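Endo-1,4-beta-xylanase D (Paenibacillus polymyxa, PDB 1W0N) carries a calcium-dependent carbohydrate-binding module of family CBM36, which probably directs this xylan-hydrolysing enzyme to its substrate. Local coordinates at residues M20-G24 / T25-K29. Residues are numbered along the deposited sequence; the frame is centred on the assembly and turned at random.
Sequences MKIGG and TYAGK
Ile-22 reaches across the turn with both of its branches to meet the returning chain. With chi1 at -58°, CG1 lies beside the backbone N and CG2 anti to it, which sends the two branches to different residues. CG2 lies 3.7 Å from CB of Ala-27 and also touches that residue's carbonyl oxygen. The other branch ends in CD1, which rests 3.7 Å from CG of Lys-29; beyond that atom the lysine chain is extended and crosses the isoleucine at about a right angle. The methyl of Ala-27 also packs on the backbone, 3.4 Å from O of Gly-23. Without the two branches, as with an alanine here, the Ala-27 methyl and the lysine CG would probably lose their apolar partner. In this beta-sandwich module the turn passes from one sheet to the other: strand 21-23 edges the five-stranded sheet beside strand 45-52, whereas strand 28-30 pairs with strand 36-39 of the opposing one. A water bridges the two arms, donating to O of Gly-24 at 2.8 Å and to O of Ala-27 at 2.7 Å. At Gly-24, phi is 103°, and a side chain there would be pressed against the carbonyl oxygen of Gly-23. CG2 of Thr-25 lies over the middle of one face of the Tyr-26 ring, 3.5 Å from its plane. Further out, Asp-44 OD1 accepts a hydrogen bond from the Tyr-26 amide and a weak one from that of Ala-27.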
loop_
_atom_site.group_PDB
_atom_site.type_symbol
_atom_site.label_atom_id
_atom_site.label_comp_id
_atom_site.label_asym_id
_atom_site.label_seq_id
_atom_site.Cartn_x
_atom_site.Cartn_y
_atom_site.Cartn_z
ATOM N N MET A 20 4.505 9.987 0.229
ATOM C CA MET A 20 4.716 9.414 -1.096
ATOM C C MET A 20 4.111 10.305 -2.171
ATOM O O MET A 20 3.364 11.243 -1.888
ATOM C CB MET A 20 4.075 8.018 -1.152
ATOM C CG MET A 20 4.689 7.037 -0.181
ATOM S SD MET A 20 3.846 5.458 -0.338
ATOM C CE MET A 20 4.572 4.556 1.035
ATOM N N LYS A 21 4.418 9.993 -3.427
ATOM C CA LYS A 21 3.721 10.598 -4.544
ATOM C C LYS A 21 2.290 10.046 -4.568
ATOM O O LYS A 21 2.093 8.842 -4.398
ATOM C CB LYS A 21 4.421 10.278 -5.859
ATOM C CG LYS A 21 3.843 10.952 -7.043
ATOM C CD LYS A 21 4.621 10.630 -8.299
ATOM C CE LYS A 21 4.003 11.199 -9.541
ATOM N NZ LYS A 21 3.742 12.637 -9.370
ATOM N N ILE A 22 1.315 10.930 -4.739
ATOM C CA ILE A 22 -0.100 10.577 -4.747
ATOM C C ILE A 22 -0.610 10.862 -6.126
ATOM O O ILE A 22 -0.459 11.985 -6.628
ATOM C CB ILE A 22 -0.865 11.392 -3.699
ATOM C CG1 ILE A 22 -0.302 11.192 -2.303
ATOM C CG2 ILE A 22 -2.346 11.039 -3.749
ATOM C CD1 ILE A 22 -0.827 12.131 -1.263
ATOM N N GLY A 23 -1.249 9.893 -6.773
ATOM C CA GLY A 23 -1.797 10.098 -8.082
ATOM C C GLY A 23 -3.153 9.478 -8.257
ATOM O O GLY A 23 -3.640 8.750 -7.400
ATOM N N GLY A 24 -3.749 9.783 -9.392
ATOM C CA GLY A 24 -5.086 9.331 -9.745
ATOM C C GLY A 24 -6.128 10.420 -9.594
ATOM O O GLY A 24 -5.888 11.517 -9.075
ATOM N N THR A 25 -7.342 10.098 -10.018
ATOM C CA THR A 25 -8.452 11.036 -9.998
ATOM C C THR A 25 -8.858 11.469 -8.611
ATOM O O THR A 25 -9.225 12.638 -8.412
ATOM C CB THR A 25 -9.650 10.436 -10.734
ATOM O OG1 THR A 25 -9.295 10.236 -12.096
ATOM C CG2 THR A 25 -10.862 11.384 -10.755
ATOM N N TYR A 26 -8.842 10.542 -7.659
ATOM C CA TYR A 26 -9.491 10.798 -6.383
ATOM C C TYR A 26 -8.540 10.795 -5.193
ATOM O O TYR A 26 -8.887 11.358 -4.140
ATOM C CB TYR A 26 -10.570 9.739 -6.105
ATOM C CG TYR A 26 -11.610 9.664 -7.160
ATOM C CD1 TYR A 26 -12.681 10.566 -7.208
ATOM C CD2 TYR A 26 -11.548 8.675 -8.146
ATOM C CE1 TYR A 26 -13.639 10.484 -8.178
ATOM C CE2 TYR A 26 -12.491 8.584 -9.127
ATOM C CZ TYR A 26 -13.546 9.465 -9.144
ATOM O OH TYR A 26 -14.471 9.344 -10.117
ATOM N N ALA A 27 -7.385 10.132 -5.299
ATOM C CA ALA A 27 -6.554 9.882 -4.127
ATOM C C ALA A 27 -6.108 11.187 -3.484
ATOM O O ALA A 27 -5.806 12.176 -4.168
ATOM C CB ALA A 27 -5.346 9.067 -4.505
ATOM N N GLY A 28 -6.011 11.169 -2.166
ATOM C CA GLY A 28 -5.557 12.332 -1.430
ATOM C C GLY A 28 -5.203 11.999 -0.011
ATOM O O GLY A 28 -5.608 10.960 0.537
ATOM N N LYS A 29 -4.450 12.900 0.610
ATOM C CA LYS A 29 -4.082 12.783 2.003
ATOM C C LYS A 29 -5.320 12.788 2.891
ATOM O O LYS A 29 -6.273 13.527 2.649
ATOM C CB LYS A 29 -3.168 13.933 2.421
ATOM C CG LYS A 29 -1.804 13.940 1.815
ATOM C CD LYS A 29 -0.964 15.082 2.366
ATOM C CE LYS A 29 0.376 15.230 1.706
ATOM N NZ LYS A 29 1.240 16.202 2.416
HETATM O O HOH W 1 -4.920 12.552 -6.716
#